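Local structure of carbohydrate binding module family 33 and 10 domain protein (Teredinibacter turnerae, 6RW7) at residues W100-G105 against S164-T169; P106-T111 against A159-S164. The protein probably cleaves cellulose oxidatively as a copper-dependent AA10 lytic polysaccharide monooxygenase, this chain being the monooxygenase domain of a longer protein. One frame throughout, in Å; residues are numbered along the deposited sequence.

Overall arrangement
Interactions 1 and 2 lie side by side at one end of the beta-sandwich, their centres about 6 Å apart, and share Ser-164. Strand 165-172 pairs with strand 96-101 in interaction 1 and with strand 157-160, whose end belongs to interaction 2; there His-165 O lies 2.8 Å from Asp-160 N, a probable hydrogen bond. Phe-108 joins the two: Phe-108 CZ is 3.6 Å from Ile-102 CD1. Each contact also carries part of a copper site. Asp-101 and His-165 of interaction 1 bind a copper(II) ion, whereas His-107 of interaction 2 joins His-1 on the copper(I) ion of the active site.

Interaction 1 (W100-G105 against S164-T169); sequences WDISYG and SHINVT. With CU (copper (II) ion), chain C.
Asp-101 and His-165 stand side by side as a non-hydrogen-bonded pair on neighbouring antiparallel strands, and both reach one copper(II) ion. His-165 binds the ion through NE2 at 2.0 Å, and Asp-101 OD2 makes a longer bond of 2.5 Å. Asp-101 OD2 lies in the plane of the His-165 ring at its edge, 3.3 Å from His-165 NE2; the two atoms come together because both are ligands, not through a hydrogen bond. The carboxylate plane is turned 74° from the ring. CG of Asp-101 lies anti to the backbone N (chi1 179°). Asp-101 OD1, which does not bind the metal, accepts two bonds from the turn that follows: Ser-103 OG reaches its syn lone pair at 2.7 Å, and Ser-103 N comes from above the carboxylate plane at 2.9 Å, closing an Asx turn. Copper on one oxygen and two donors on the other fix the rotation of the carboxylate. Glu-5 and a water are further ligands.

Trp-100, Ile-102 and Ile-166 turn to the interior. Trp-100 and Ile-166 form a hydrogen-bonded pair, N-H to O in both directions, but the indole leads away toward Leu-114 and Phe-116 of the facing sheet. Ile-102 and Ile-166 instead meet obliquely, CD1 to CD1 at 3.9 Å. Beyond the pair, Ile-102 N donates to Ser-164 O at 2.9 Å, and Ile-102 CG1 packs 3.4 Å from the same oxygen. Ser-164 has a positive phi of 54° and forms a G1 beta bulge with His-165, both opposite Asp-160. A water links Ser-164 OG to Ser-103 O. The arrangement is an antiparallel strand pair of the immunoglobulin-like beta-sandwich of AA10 enzymes, carrying on its outer face a copper(II) site separate from the catalytic histidine brace.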
ATOM      1  N   TRP A 100      -3.220   8.814  -1.527  1.00  9.39           N
ATOM      2  CA  TRP A 100      -3.122   8.408  -0.105  1.00  9.93           C
ATOM      3  C   TRP A 100      -4.214   9.148   0.653  1.00 10.14           C
ATOM      4  O   TRP A 100      -4.239  10.396   0.609  1.00 10.13           O
ATOM      5  CB  TRP A 100      -1.762   8.735   0.478  1.00  9.61           C
ATOM      6  CG  TRP A 100      -0.679   7.770   0.113  1.00  9.51           C
ATOM      7  CD1 TRP A 100       0.047   7.691  -1.041  1.00  9.58           C
ATOM      8  CD2 TRP A 100      -0.231   6.697   0.936  1.00  9.34           C
ATOM      9  NE1 TRP A 100       0.941   6.658  -0.968  1.00  9.51           N
ATOM     10  CE2 TRP A 100       0.814   6.050   0.247  1.00  9.05           C
ATOM     11  CE3 TRP A 100      -0.581   6.251   2.208  1.00  9.20           C
ATOM     12  CZ2 TRP A 100       1.492   4.961   0.793  1.00  9.38           C
ATOM     13  CZ3 TRP A 100       0.091   5.169   2.745  1.00  9.53           C
ATOM     14  CH2 TRP A 100       1.098   4.524   2.032  1.00  9.73           C
ATOM     15  N   ASP A 101      -5.038   8.422   1.398  1.00 10.59           N
ATOM     16  CA  ASP A 101      -5.929   9.041   2.395  1.00 11.06           C
ATOM     17  C   ASP A 101      -5.157   9.149   3.698  1.00 11.25           C
ATOM     18  O   ASP A 101      -4.707   8.112   4.211  1.00 11.56           O
ATOM     19  CB  ASP A 101      -7.210   8.251   2.654  1.00 12.47           C
ATOM     20  CG  ASP A 101      -8.039   8.973   3.704  1.00 14.28           C
ATOM     21  OD1 ASP A 101      -7.755   8.810   4.881  1.00 17.66           O
ATOM     22  OD2 ASP A 101      -8.874   9.770   3.331  1.00 18.90           O
ATOM     23  N   ILE A 102      -4.987  10.358   4.205  1.00 11.02           N
ATOM     24  CA  ILE A 102      -4.276  10.582   5.494  1.00 11.12           C
ATOM     25  C   ILE A 102      -5.235  11.254   6.490  1.00 10.96           C
ATOM     26  O   ILE A 102      -4.767  11.782   7.488  1.00 11.22           O
ATOM     27  CB  ILE A 102      -2.941  11.339   5.265  1.00 11.22           C
ATOM     28  CG1 ILE A 102      -3.121  12.813   4.876  1.00 11.89           C
ATOM     29  CG2 ILE A 102      -2.072  10.610   4.243  1.00 10.95           C
ATOM     30  CD1 ILE A 102      -1.820  13.590   4.948  1.00 12.56           C
ATOM     31  N   SER A 103      -6.542  11.082   6.296  1.00 11.36           N
ATOM     32  CA  SER A 103      -7.580  11.740   7.130  1.00 12.12           C
ATOM     33  C   SER A 103      -7.433  11.339   8.608  1.00 12.36           C
ATOM     34  O   SER A 103      -7.656  12.196   9.481  1.00 12.40           O
ATOM     35  CB  SER A 103      -8.957  11.443   6.623  1.00 13.81           C
ATOM     36  OG  SER A 103      -9.230  10.064   6.719  1.00 17.23           O
ATOM     37  N   TYR A 104      -7.061  10.098   8.905  1.00 11.15           N
ATOM     38  CA  TYR A 104      -6.978   9.616  10.313  1.00 11.22           C
ATOM     39  C   TYR A 104      -5.712  10.122  11.002  1.00 12.26           C
ATOM     40  O   TYR A 104      -5.581   9.913  12.208  1.00 15.15           O
ATOM     41  CB  TYR A 104      -7.036   8.092  10.375  1.00 11.44           C
ATOM     42  CG  TYR A 104      -8.359   7.562   9.915  1.00 11.24           C
ATOM     43  CD1 TYR A 104      -9.511   7.731  10.673  1.00 11.86           C
ATOM     44  CD2 TYR A 104      -8.478   6.935   8.688  1.00 12.35           C
ATOM     45  CE1 TYR A 104     -10.739   7.268  10.229  1.00 12.48           C
ATOM     46  CE2 TYR A 104      -9.693   6.459   8.227  1.00 12.53           C
ATOM     47  CZ  TYR A 104     -10.830   6.631   9.003  1.00 12.52           C
ATOM     48  OH  TYR A 104     -12.014   6.151   8.527  1.00 14.63           O
ATOM     49  N   GLY A 105      -4.793  10.740  10.276  1.00 12.19           N
ATOM     50  CA  GLY A 105      -3.578  11.325  10.860  1.00 12.86           C
ATOM     51  C   GLY A 105      -2.889  12.186   9.818  1.00 12.66           C
ATOM     52  O   GLY A 105      -1.979  11.718   9.128  1.00 12.19           O
ATOM     53  N   SER A 164      -8.060  15.668   2.982  1.00 12.51           N
ATOM     54  CA  SER A 164      -6.919  15.058   3.716  1.00 12.99           C
ATOM     55  C   SER A 164      -6.321  13.944   2.863  1.00 12.45           C
ATOM     56  O   SER A 164      -6.197  12.804   3.351  1.00 13.14           O
ATOM     57  CB  SER A 164      -7.335  14.514   5.057  1.00 13.86           C
ATOM     58  OG  SER A 164      -7.771  15.565   5.891  1.00 17.04           O
ATOM     59  N   HIS A 165      -5.971  14.258   1.622  1.00 11.21           N
ATOM     60  CA  HIS A 165      -5.333  13.320   0.678  1.00 11.17           C
ATOM     61  C   HIS A 165      -3.969  13.858   0.252  1.00 11.78           C
ATOM     62  O   HIS A 165      -3.777  15.086   0.172  1.00 12.26           O
ATOM     63  CB  HIS A 165      -6.180  13.088  -0.572  1.00 11.51           C
ATOM     64  CG  HIS A 165      -7.430  12.306  -0.367  1.00 11.22           C
ATOM     65  ND1 HIS A 165      -8.297  12.077  -1.409  1.00 12.56           N
ATOM     66  CD2 HIS A 165      -7.948  11.713   0.731  1.00 12.36           C
ATOM     67  CE1 HIS A 165      -9.314  11.356  -0.963  1.00 12.19           C
ATOM     68  NE2 HIS A 165      -9.103  11.112   0.340  1.00 11.65           N
ATOM     69  N   ILE A 166      -3.054  12.945  -0.055  1.00 11.06           N
ATOM     70  CA  ILE A 166      -1.838  13.273  -0.842  1.00 10.73           C
ATOM     71  C   ILE A 166      -1.996  12.597  -2.197  1.00 10.80           C
ATOM     72  O   ILE A 166      -2.233  11.375  -2.230  1.00 11.02           O
ATOM     73  CB  ILE A 166      -0.542  12.831  -0.143  1.00 11.19           C
ATOM     74  CG1 ILE A 166      -0.335  13.527   1.203  1.00 11.28           C
ATOM     75  CG2 ILE A 166       0.637  13.016  -1.074  1.00 11.31           C
ATOM     76  CD1 ILE A 166       0.769  12.937   2.059  1.00 11.57           C
ATOM     77  N   ASN A 167      -1.891  13.357  -3.286  1.00 11.69           N
ATOM     78  CA  ASN A 167      -1.978  12.826  -4.662  1.00 12.28           C
ATOM     79  C   ASN A 167      -0.561  12.796  -5.248  1.00 12.51           C
ATOM     80  O   ASN A 167       0.116  13.836  -5.225  1.00 14.16           O
ATOM     81  CB  ASN A 167      -2.907  13.669  -5.534  1.00 13.01           C
ATOM     82  CG  ASN A 167      -4.298  13.836  -4.966  1.00 14.35           C
ATOM     83  OD1 ASN A 167      -4.871  12.894  -4.411  1.00 14.44           O
ATOM     84  ND2 ASN A 167      -4.863  15.032  -5.111  1.00 18.42           N
ATOM     85  N   VAL A 168      -0.101  11.631  -5.686  1.00 12.71           N
ATOM     86  CA  VAL A 168       1.240  11.488  -6.300  1.00 13.36           C
ATOM     87  C   VAL A 168       1.036  10.988  -7.717  1.00 13.74           C
ATOM     88  O   VAL A 168       0.373   9.955  -7.869  1.00 13.47           O
ATOM     89  CB  VAL A 168       2.141  10.469  -5.591  1.00 15.83           C
ATOM     90  CG1 VAL A 168       3.584  10.619  -6.041  1.00 15.71           C
ATOM     91  CG2 VAL A 168       2.024  10.446  -4.100  1.00 18.50           C
ATOM     92  N   THR A 169       1.697  11.597  -8.692  1.00 13.08           N
ATOM     93  CA  THR A 169       1.648  11.134 -10.096  1.00 14.45           C
ATOM     94  C   THR A 169       2.904  10.318 -10.386  1.00 13.56           C
ATOM     95  O   THR A 169       4.014  10.789 -10.075  1.00 13.84           O
ATOM     96  CB  THR A 169       1.432  12.333 -11.018  1.00 17.38           C
ATOM     97  OG1 THR A 169       0.222  12.946 -10.580  1.00 20.96           O
ATOM     98  CG2 THR A 169       1.326  11.922 -12.468  1.00 18.21           C
TER
HETATM   99 CU    CU C 302     -10.382   9.981   1.358  1.00 15.56          CU
HETATM  100  O   HOH W   1      -8.343  14.909   8.466  1.00 29.47           O
HETATM  101  O   HOH W   2     -11.091  11.798   2.345  1.00 35.06           O

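Interaction 2 (P106-T111 against A159-S164); sequences PHFSDT and ADMANS. With CU1 (copper (I) ion), chain D.
Between Phe-108 and Ala-159 the backbones stay well apart, CA to CA 7.3 Å, and the loop bends through an inverse gamma turn centred on His-107, with a weak bond from Phe-108 N to Pro-106 O. The Phe-108 ring spans the gap. Bent at chi2 (-55°), Met-161 sets SD over the centre of one face of the Phe-108 ring, 3.6 Å from the centroid and 12° off the normal: a Met-aromatic contact. A second bend at chi3 (-66°) puts Met-161 CE 3.6 Å from Phe-108 CD2. Ala-159 CB approaches Phe-108 CE1 to 3.7 Å, and Ser-164 CA lies at the ring edge, 3.9 Å from Phe-108 CZ. Next to this packing, His-107 NE2 binds the copper(I) ion at 2.0 Å, together with His-1, in the histidine brace characteristic of these monooxygenases. An alanine at Phe-108 would probably leave the Met-161 sulfur without its aromatic partner and open a gap between the His-107 loop and strand 157-160. Thr-111 OG1 donates to His-107 O at 2.8 Å. At the end of strand 157-160, Asp-160 OD1 accepts from Asn-163 N, an Asx motif, and Asp-160 OD2 accepts from Asn-163 ND2 at 2.8 Å.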
ATOM      1  N   PRO A 106      -3.386  13.420   9.579  1.00 12.64           N
ATOM      2  CA  PRO A 106      -2.997  14.181   8.396  1.00 12.27           C
ATOM      3  C   PRO A 106      -1.684  14.946   8.593  1.00 12.19           C
ATOM      4  O   PRO A 106      -1.647  16.178   8.661  1.00 13.24           O
ATOM      5  CB  PRO A 106      -4.220  15.070   8.169  1.00 13.57           C
ATOM      6  CG  PRO A 106      -4.696  15.360   9.578  1.00 13.77           C
ATOM      7  CD  PRO A 106      -4.497  14.047  10.309  1.00 13.60           C
ATOM      8  N   HIS A 107      -0.600  14.181   8.617  1.00 11.87           N
ATOM      9  CA  HIS A 107       0.772  14.681   8.868  1.00 12.05           C
ATOM     10  C   HIS A 107       1.342  15.316   7.579  1.00 10.99           C
ATOM     11  O   HIS A 107       2.429  14.912   7.136  1.00 11.61           O
ATOM     12  CB  HIS A 107       1.690  13.544   9.339  1.00 13.19           C
ATOM     13  CG  HIS A 107       1.112  12.595  10.330  1.00 15.23           C
ATOM     14  ND1 HIS A 107       0.750  12.989  11.604  1.00 16.56           N
ATOM     15  CD2 HIS A 107       0.874  11.266  10.256  1.00 14.82           C
ATOM     16  CE1 HIS A 107       0.291  11.942  12.268  1.00 16.71           C
ATOM     17  NE2 HIS A 107       0.359  10.865  11.461  1.00 15.43           N
ATOM     18  N   PHE A 108       0.680  16.316   7.019  1.00 11.17           N
ATOM     19  CA  PHE A 108       1.174  17.059   5.837  1.00 11.33           C
ATOM     20  C   PHE A 108       2.499  17.744   6.162  1.00 11.72           C
ATOM     21  O   PHE A 108       3.404  17.718   5.338  1.00 12.07           O
ATOM     22  CB  PHE A 108       0.144  18.090   5.392  1.00 11.26           C
ATOM     23  CG  PHE A 108      -1.059  17.502   4.703  1.00 11.89           C
ATOM     24  CD1 PHE A 108      -0.970  17.036   3.405  1.00 11.94           C
ATOM     25  CD2 PHE A 108      -2.297  17.468   5.331  1.00 12.28           C
ATOM     26  CE1 PHE A 108      -2.091  16.543   2.748  1.00 11.49           C
ATOM     27  CE2 PHE A 108      -3.416  16.974   4.681  1.00 12.73           C
ATOM     28  CZ  PHE A 108      -3.310  16.500   3.389  1.00 12.33           C
ATOM     29  N   SER A 109       2.589  18.366   7.337  1.00 12.67           N
ATOM     30  CA  SER A 109       3.637  19.368   7.658  1.00 13.01           C
ATOM     31  C   SER A 109       5.053  18.777   7.632  1.00 11.88           C
ATOM     32  O   SER A 109       5.988  19.575   7.441  1.00 13.10           O
ATOM     33  CB  SER A 109       3.361  20.047   8.974  1.00 13.77           C
ATOM     34  OG  SER A 109       3.588  19.145  10.050  1.00 14.92           O
ATOM     35  N   ASP A 110       5.240  17.470   7.844  1.00 11.88           N
ATOM     36  CA  ASP A 110       6.589  16.860   7.798  1.00 11.79           C
ATOM     37  C   ASP A 110       6.560  15.625   6.885  1.00 10.74           C
ATOM     38  O   ASP A 110       7.475  14.814   6.984  1.00 11.56           O
ATOM     39  CB  ASP A 110       7.144  16.604   9.206  1.00 12.78           C
ATOM     40  CG  ASP A 110       6.278  15.664  10.025  1.00 14.17           C
ATOM     41  OD1 ASP A 110       5.251  15.162   9.491  1.00 12.82           O
ATOM     42  OD2 ASP A 110       6.640  15.439  11.215  1.00 14.72           O
ATOM     43  N   THR A 111       5.582  15.530   5.985  1.00 10.25           N
ATOM     44  CA  THR A 111       5.648  14.533   4.894  1.00 10.61           C
ATOM     45  C   THR A 111       6.934  14.764   4.096  1.00 10.29           C
ATOM     46  O   THR A 111       7.211  15.933   3.742  1.00 10.93           O
ATOM     47  CB  THR A 111       4.445  14.636   3.954  1.00 10.81           C
ATOM     48  OG1 THR A 111       3.329  14.082   4.654  1.00 11.57           O
ATOM     49  CG2 THR A 111       4.662  13.877   2.665  1.00 10.99           C
ATOM     50  N   ALA A 159      -0.857  18.172  -2.082  1.00 13.57           N
ATOM     51  CA  ALA A 159      -1.636  18.100  -0.833  1.00 14.27           C
ATOM     52  C   ALA A 159      -3.081  18.516  -1.136  1.00 15.59           C
ATOM     53  O   ALA A 159      -3.290  19.613  -1.666  1.00 16.96           O
ATOM     54  CB  ALA A 159      -1.025  18.972   0.229  1.00 15.63           C
ATOM     55  N   ASP A 160      -4.052  17.673  -0.823  1.00 14.91           N
ATOM     56  CA  ASP A 160      -5.483  18.036  -0.892  1.00 15.47           C
ATOM     57  C   ASP A 160      -5.964  18.202   0.546  1.00 14.90           C
ATOM     58  O   ASP A 160      -6.311  17.212   1.193  1.00 13.63           O
ATOM     59  CB  ASP A 160      -6.235  17.000  -1.714  1.00 16.63           C
ATOM     60  CG  ASP A 160      -7.738  17.149  -1.684  1.00 18.66           C
ATOM     61  OD1 ASP A 160      -8.243  18.078  -1.002  1.00 19.08           O
ATOM     62  OD2 ASP A 160      -8.372  16.317  -2.353  1.00 24.03           O
ATOM     63  N   MET A 161      -5.950  19.425   1.049  1.00 16.81           N
ATOM     64  CA  MET A 161      -6.257  19.696   2.473  1.00 18.07           C
ATOM     65  C   MET A 161      -7.746  19.451   2.745  1.00 16.99           C
ATOM     66  O   MET A 161      -8.098  19.050   3.858  1.00 17.88           O
ATOM     67  CB  MET A 161      -5.890  21.147   2.821  1.00 20.85           C
ATOM     68  CG  MET A 161      -4.447  21.478   2.537  1.00 22.86           C
ATOM     69  SD  MET A 161      -3.362  20.305   3.375  1.00 26.74           S
ATOM     70  CE  MET A 161      -3.739  20.734   5.077  1.00 27.93           C
ATOM     71  N   ALA A 162      -8.594  19.657   1.753  1.00 17.65           N
ATOM     72  CA  ALA A 162     -10.056  19.507   1.905  1.00 17.50           C
ATOM     73  C   ALA A 162     -10.415  18.047   2.156  1.00 17.54           C
ATOM     74  O   ALA A 162     -11.261  17.776   3.041  1.00 17.79           O
ATOM     75  CB  ALA A 162     -10.744  20.027   0.678  1.00 18.44           C
ATOM     76  N   ASN A 163      -9.780  17.127   1.425  1.00 15.90           N
ATOM     77  CA  ASN A 163     -10.077  15.676   1.562  1.00 15.69           C
ATOM     78  C   ASN A 163      -9.085  14.978   2.494  1.00 13.83           C
ATOM     79  O   ASN A 163      -9.299  13.790   2.751  1.00 15.06           O
ATOM     80  CB  ASN A 163     -10.084  14.989   0.207  1.00 17.23           C
ATOM     81  CG  ASN A 163     -11.288  15.386  -0.614  1.00 19.83           C
ATOM     82  OD1 ASN A 163     -12.413  15.132  -0.194  1.00 23.18           O
ATOM     83  ND2 ASN A 163     -11.070  16.021  -1.756  1.00 20.96           N
ATOM     84  N   SER A 164      -8.060  15.668   2.982  1.00 12.51           N
ATOM     85  CA  SER A 164      -6.919  15.058   3.716  1.00 12.99           C
ATOM     86  C   SER A 164      -6.321  13.944   2.863  1.00 12.45           C
ATOM     87  O   SER A 164      -6.197  12.804   3.351  1.00 13.14           O
ATOM     88  CB  SER A 164      -7.335  14.514   5.057  1.00 13.86           C
ATOM     89  OG  SER A 164      -7.771  15.565   5.891  1.00 17.04           O
TER
HETATM   90 CU   CU1 D 303      -0.530   9.153  11.835  1.00 14.51          CU
HETATM   91  O   HOH W   3      -2.123  10.226  13.515  1.00 42.45           O